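Local coordinates for carboxypeptidase Y inhibitor (Saccharomyces cerevisiae, PDB 1WPX), which inhibits carboxypeptidase Y, a serine protease, with high specificity and potency, at residues 111-122 against 137-148. Sequence-based numbering, arbitrary orientation.
Sequences CHLVECDLKLLN and SEFNTKGSNTLI. With SO4 (sulfate ion), chain G.
Val-114 and Ile-148 meet where strand 110-120 runs antiparallel to 145-148, their CB atoms 4.0 Å apart. This is the close-packed, buried end: CG1 of Val-114, anti to its own N (chi1 173°), lies against CB of Leu-147, Cys-111 SG rests on CG1 and CG2 of Ile-148, and Trp-201 touches Val-114 and Leu-147. A classic beta bulge puts Leu-147 and Ile-148 both opposite Val-114, whose O takes the Leu-147 N-H at 2.9 Å. Strand 110-120 is interior to the antiparallel sheet of the phosphatidylethanolamine-binding protein fold, with strand 90-96 on its other side. Nearby, His-112 NE2 donates to sulfate O4 (2.7 Å), an ion probably from the crystallisation liquor, and ND1 to Met-151 O. The chain turns at Asp-117, whose OD2 is hydrogen-bonded to Ser-177 OG. Beyond it Asn-140 N donates to Lys-119 O (2.7 Å), and Leu-120 CD2 sits 3.6 Å from Phe-139 CE1, oblique to the ring. Lys-119 and Leu-121 are exposed, yet Leu-121 lays CD2 against Asn-140 CB (3.8 Å). By contrast, the buried Ser-137 OG accepts from Asn-122 N (2.6 Å) and donates to Glu-138 O, which also receives Leu-121 N. That hydroxyl is thus satisfied both ways, while apolar contacts secure the Val-114 end.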
loop_
_atom_site.group_PDB
_atom_site.type_symbol
_atom_site.label_atom_id
_atom_site.label_comp_id
_atom_site.label_asym_id
_atom_site.label_seq_id
_atom_site.Cartn_x
_atom_site.Cartn_y
_atom_site.Cartn_z
ATOM N N CYS B 111 -5.912 -31.121 -6.546
ATOM C CA CYS B 111 -6.269 -30.493 -7.811
ATOM C C CYS B 111 -7.645 -29.828 -7.798
ATOM O O CYS B 111 -8.678 -30.495 -7.722
ATOM C CB CYS B 111 -6.188 -31.531 -8.934
ATOM S SG CYS B 111 -6.074 -30.825 -10.581
ATOM N N HIS B 112 -7.647 -28.504 -7.894
ATOM C CA HIS B 112 -8.883 -27.741 -7.874
ATOM C C HIS B 112 -9.395 -27.338 -9.252
ATOM O O HIS B 112 -10.605 -27.192 -9.459
ATOM C CB HIS B 112 -8.693 -26.488 -7.013
ATOM C CG HIS B 112 -8.805 -26.746 -5.544
ATOM N ND1 HIS B 112 -10.018 -26.836 -4.897
ATOM C CD2 HIS B 112 -7.858 -26.965 -4.602
ATOM C CE1 HIS B 112 -9.814 -27.098 -3.617
ATOM N NE2 HIS B 112 -8.513 -27.182 -3.413
ATOM N N LEU B 113 -8.483 -27.167 -10.200
ATOM C CA LEU B 113 -8.888 -26.742 -11.528
ATOM C C LEU B 113 -7.772 -26.924 -12.539
ATOM O O LEU B 113 -6.590 -26.799 -12.207
ATOM C CB LEU B 113 -9.325 -25.273 -11.462
ATOM C CG LEU B 113 -9.760 -24.451 -12.678
ATOM C CD1 LEU B 113 -8.543 -23.988 -13.437
ATOM C CD2 LEU B 113 -10.701 -25.258 -13.555
ATOM N N VAL B 114 -8.166 -27.242 -13.770
ATOM C CA VAL B 114 -7.238 -27.439 -14.878
ATOM C C VAL B 114 -7.962 -27.202 -16.194
ATOM O O VAL B 114 -8.691 -28.062 -16.665
ATOM C CB VAL B 114 -6.656 -28.867 -14.912
ATOM C CG1 VAL B 114 -5.838 -29.054 -16.181
ATOM C CG2 VAL B 114 -5.778 -29.104 -13.711
ATOM N N GLU B 115 -7.758 -26.023 -16.772
ATOM C CA GLU B 115 -8.371 -25.652 -18.043
ATOM C C GLU B 115 -7.284 -25.589 -19.108
ATOM O O GLU B 115 -6.235 -24.976 -18.891
ATOM C CB GLU B 115 -9.022 -24.285 -17.930
ATOM C CG GLU B 115 -10.517 -24.298 -17.974
ATOM C CD GLU B 115 -11.063 -22.906 -18.141
ATOM O OE1 GLU B 115 -10.851 -22.078 -17.229
ATOM O OE2 GLU B 115 -11.691 -22.639 -19.189
ATOM N N CYS B 116 -7.535 -26.202 -20.261
ATOM C CA CYS B 116 -6.538 -26.206 -21.323
ATOM C C CYS B 116 -7.048 -25.676 -22.650
ATOM O O CYS B 116 -8.248 -25.441 -22.829
ATOM C CB CYS B 116 -5.994 -27.618 -21.525
ATOM S SG CYS B 116 -5.455 -28.423 -20.008
ATOM N N ASP B 117 -6.111 -25.497 -23.579
ATOM C CA ASP B 117 -6.409 -25.003 -24.913
ATOM C C ASP B 117 -7.117 -23.652 -24.840
ATOM O O ASP B 117 -8.124 -23.426 -25.511
ATOM C CB ASP B 117 -7.278 -26.010 -25.666
ATOM C CG ASP B 117 -6.805 -27.440 -25.481
ATOM O OD1 ASP B 117 -5.600 -27.712 -25.690
ATOM O OD2 ASP B 117 -7.646 -28.297 -25.126
ATOM N N LEU B 118 -6.574 -22.766 -24.008
ATOM C CA LEU B 118 -7.103 -21.421 -23.821
ATOM C C LEU B 118 -6.312 -20.479 -24.707
ATOM O O LEU B 118 -5.091 -20.589 -24.786
ATOM C CB LEU B 118 -6.918 -20.973 -22.371
ATOM C CG LEU B 118 -7.854 -21.469 -21.274
ATOM C CD1 LEU B 118 -7.181 -21.315 -19.919
ATOM C CD2 LEU B 118 -9.155 -20.681 -21.331
ATOM N N LYS B 119 -6.990 -19.556 -25.376
ATOM C CA LYS B 119 -6.279 -18.602 -26.211
ATOM C C LYS B 119 -6.621 -17.182 -25.771
ATOM O O LYS B 119 -7.704 -16.920 -25.239
ATOM C CB LYS B 119 -6.607 -18.812 -27.696
ATOM C CG LYS B 119 -8.056 -18.612 -28.066
ATOM C CD LYS B 119 -8.244 -18.645 -29.579
ATOM C CE LYS B 119 -9.731 -18.662 -29.976
ATOM N NZ LYS B 119 -10.458 -19.930 -29.600
ATOM N N LEU B 120 -5.683 -16.269 -25.975
ATOM C CA LEU B 120 -5.873 -14.882 -25.593
ATOM C C LEU B 120 -6.742 -14.097 -26.572
ATOM O O LEU B 120 -6.611 -14.247 -27.785
ATOM C CB LEU B 120 -4.507 -14.202 -25.469
ATOM C CG LEU B 120 -3.657 -14.598 -24.261
ATOM C CD1 LEU B 120 -2.182 -14.283 -24.499
ATOM C CD2 LEU B 120 -4.189 -13.862 -23.039
ATOM N N LEU B 121 -7.639 -13.269 -26.043
ATOM C CA LEU B 121 -8.478 -12.424 -26.885
ATOM C C LEU B 121 -7.532 -11.379 -27.472
ATOM O O LEU B 121 -7.654 -10.985 -28.627
ATOM C CB LEU B 121 -9.548 -11.717 -26.055
ATOM C CG LEU B 121 -10.669 -12.557 -25.441
ATOM C CD1 LEU B 121 -11.393 -11.741 -24.383
ATOM C CD2 LEU B 121 -11.635 -13.005 -26.525
ATOM N N ASN B 122 -6.577 -10.949 -26.652
ATOM C CA ASN B 122 -5.586 -9.949 -27.039
ATOM C C ASN B 122 -6.257 -8.698 -27.597
ATOM O O ASN B 122 -6.922 -7.963 -26.864
ATOM C CB ASN B 122 -4.613 -10.528 -28.074
ATOM C CG ASN B 122 -3.469 -9.569 -28.405
ATOM O OD1 ASN B 122 -3.689 -8.478 -28.942
ATOM N ND2 ASN B 122 -2.240 -9.975 -28.083
ATOM N N SER B 137 -4.825 -8.857 -21.440
ATOM C CA SER B 137 -5.901 -9.552 -22.118
ATOM C C SER B 137 -6.540 -10.650 -21.293
ATOM O O SER B 137 -5.901 -11.277 -20.454
ATOM C CB SER B 137 -5.389 -10.154 -23.430
ATOM O OG SER B 137 -6.380 -10.980 -24.028
ATOM N N GLU B 138 -7.822 -10.875 -21.549
ATOM C CA GLU B 138 -8.561 -11.925 -20.877
ATOM C C GLU B 138 -8.487 -13.127 -21.806
ATOM O O GLU B 138 -7.949 -13.031 -22.910
ATOM C CB GLU B 138 -10.008 -11.503 -20.669
ATOM C CG GLU B 138 -10.136 -10.253 -19.830
ATOM C CD GLU B 138 -11.568 -9.953 -19.462
ATOM O OE1 GLU B 138 -12.392 -9.788 -20.390
ATOM O OE2 GLU B 138 -11.862 -9.885 -18.244
ATOM N N PHE B 139 -9.022 -14.257 -21.373
ATOM C CA PHE B 139 -8.967 -15.443 -22.202
ATOM C C PHE B 139 -10.256 -15.702 -22.955
ATOM O O PHE B 139 -11.332 -15.259 -22.548
ATOM C CB PHE B 139 -8.624 -16.653 -21.340
ATOM C CG PHE B 139 -7.284 -16.559 -20.700
ATOM C CD1 PHE B 139 -6.132 -16.802 -21.436
ATOM C CD2 PHE B 139 -7.162 -16.169 -19.371
ATOM C CE1 PHE B 139 -4.874 -16.655 -20.862
ATOM C CE2 PHE B 139 -5.909 -16.016 -18.787
ATOM C CZ PHE B 139 -4.761 -16.259 -19.536
ATOM N N ASN B 140 -10.127 -16.397 -24.079
ATOM C CA ASN B 140 -11.285 -16.766 -24.866
ATOM C C ASN B 140 -11.600 -18.174 -24.381
ATOM O O ASN B 140 -10.876 -19.132 -24.685
ATOM C CB ASN B 140 -10.956 -16.775 -26.352
ATOM C CG ASN B 140 -12.175 -17.034 -27.207
ATOM O OD1 ASN B 140 -12.117 -16.953 -28.431
ATOM N ND2 ASN B 140 -13.293 -17.350 -26.562
ATOM N N THR B 141 -12.671 -18.276 -23.602
ATOM C CA THR B 141 -13.107 -19.531 -23.005
ATOM C C THR B 141 -13.716 -20.539 -23.988
ATOM O O THR B 141 -13.755 -21.734 -23.702
ATOM C CB THR B 141 -14.131 -19.245 -21.890
ATOM O OG1 THR B 141 -14.349 -20.430 -21.121
ATOM C CG2 THR B 141 -15.463 -18.781 -22.491
ATOM N N LYS B 142 -14.180 -20.052 -25.136
ATOM C CA LYS B 142 -14.805 -20.890 -26.160
ATOM C C LYS B 142 -14.222 -22.291 -26.373
ATOM O O LYS B 142 -14.662 -23.267 -25.753
ATOM C CB LYS B 142 -14.808 -20.162 -27.508
ATOM C CG LYS B 142 -15.680 -18.927 -27.557
ATOM C CD LYS B 142 -17.108 -19.247 -27.171
ATOM C CE LYS B 142 -17.934 -17.973 -27.059
ATOM N NZ LYS B 142 -19.273 -18.229 -26.450
ATOM N N GLY B 143 -13.238 -22.391 -27.259
ATOM C CA GLY B 143 -12.657 -23.687 -27.562
ATOM C C GLY B 143 -11.776 -24.351 -26.521
ATOM O O GLY B 143 -10.939 -25.181 -26.871
ATOM N N SER B 144 -11.952 -24.020 -25.249
ATOM C CA SER B 144 -11.111 -24.629 -24.224
ATOM C C SER B 144 -11.623 -26.001 -23.800
ATOM O O SER B 144 -12.739 -26.386 -24.140
ATOM C CB SER B 144 -11.016 -23.713 -23.001
ATOM O OG SER B 144 -12.291 -23.510 -22.417
ATOM N N ASN B 145 -10.795 -26.734 -23.064
ATOM C CA ASN B 145 -11.160 -28.057 -22.572
ATOM C C ASN B 145 -10.796 -28.172 -21.099
ATOM O O ASN B 145 -9.628 -28.064 -20.724
ATOM C CB ASN B 145 -10.440 -29.165 -23.361
ATOM C CG ASN B 145 -10.867 -29.221 -24.824
ATOM O OD1 ASN B 145 -10.336 -28.501 -25.673
ATOM N ND2 ASN B 145 -11.843 -30.073 -25.119
ATOM N N THR B 146 -11.803 -28.389 -20.265
ATOM C CA THR B 146 -11.592 -28.522 -18.834
ATOM C C THR B 146 -11.301 -29.975 -18.471
ATOM O O THR B 146 -12.178 -30.826 -18.567
ATOM C CB THR B 146 -12.845 -28.064 -18.046
ATOM O OG1 THR B 146 -13.089 -26.673 -18.293
ATOM C CG2 THR B 146 -12.650 -28.281 -16.553
ATOM N N LEU B 147 -10.073 -30.262 -18.061
ATOM C CA LEU B 147 -9.717 -31.618 -17.669
ATOM C C LEU B 147 -10.210 -31.893 -16.254
ATOM O O LEU B 147 -10.599 -33.012 -15.931
ATOM C CB LEU B 147 -8.200 -31.824 -17.715
ATOM C CG LEU B 147 -7.483 -31.654 -19.056
ATOM C CD1 LEU B 147 -6.031 -32.085 -18.897
ATOM C CD2 LEU B 147 -8.172 -32.477 -20.126
ATOM N N ILE B 148 -10.183 -30.865 -15.410
ATOM C CA ILE B 148 -10.628 -30.985 -14.023
ATOM C C ILE B 148 -11.516 -29.797 -13.659
ATOM O O ILE B 148 -11.015 -28.704 -13.399
ATOM C CB ILE B 148 -9.419 -31.017 -13.059
ATOM C CG1 ILE B 148 -8.561 -32.256 -13.336
ATOM C CG2 ILE B 148 -9.897 -30.995 -11.620
ATOM C CD1 ILE B 148 -9.264 -33.574 -13.086
HETATM S S SO4 G . -8.769 -28.301 -0.219
HETATM O O1 SO4 G . -9.447 -29.526 -0.680
HETATM O O2 SO4 G . -9.677 -27.151 -0.391
HETATM O O3 SO4 G . -8.412 -28.447 1.205
HETATM O O4 SO4 G . -7.543 -28.096 -1.009
#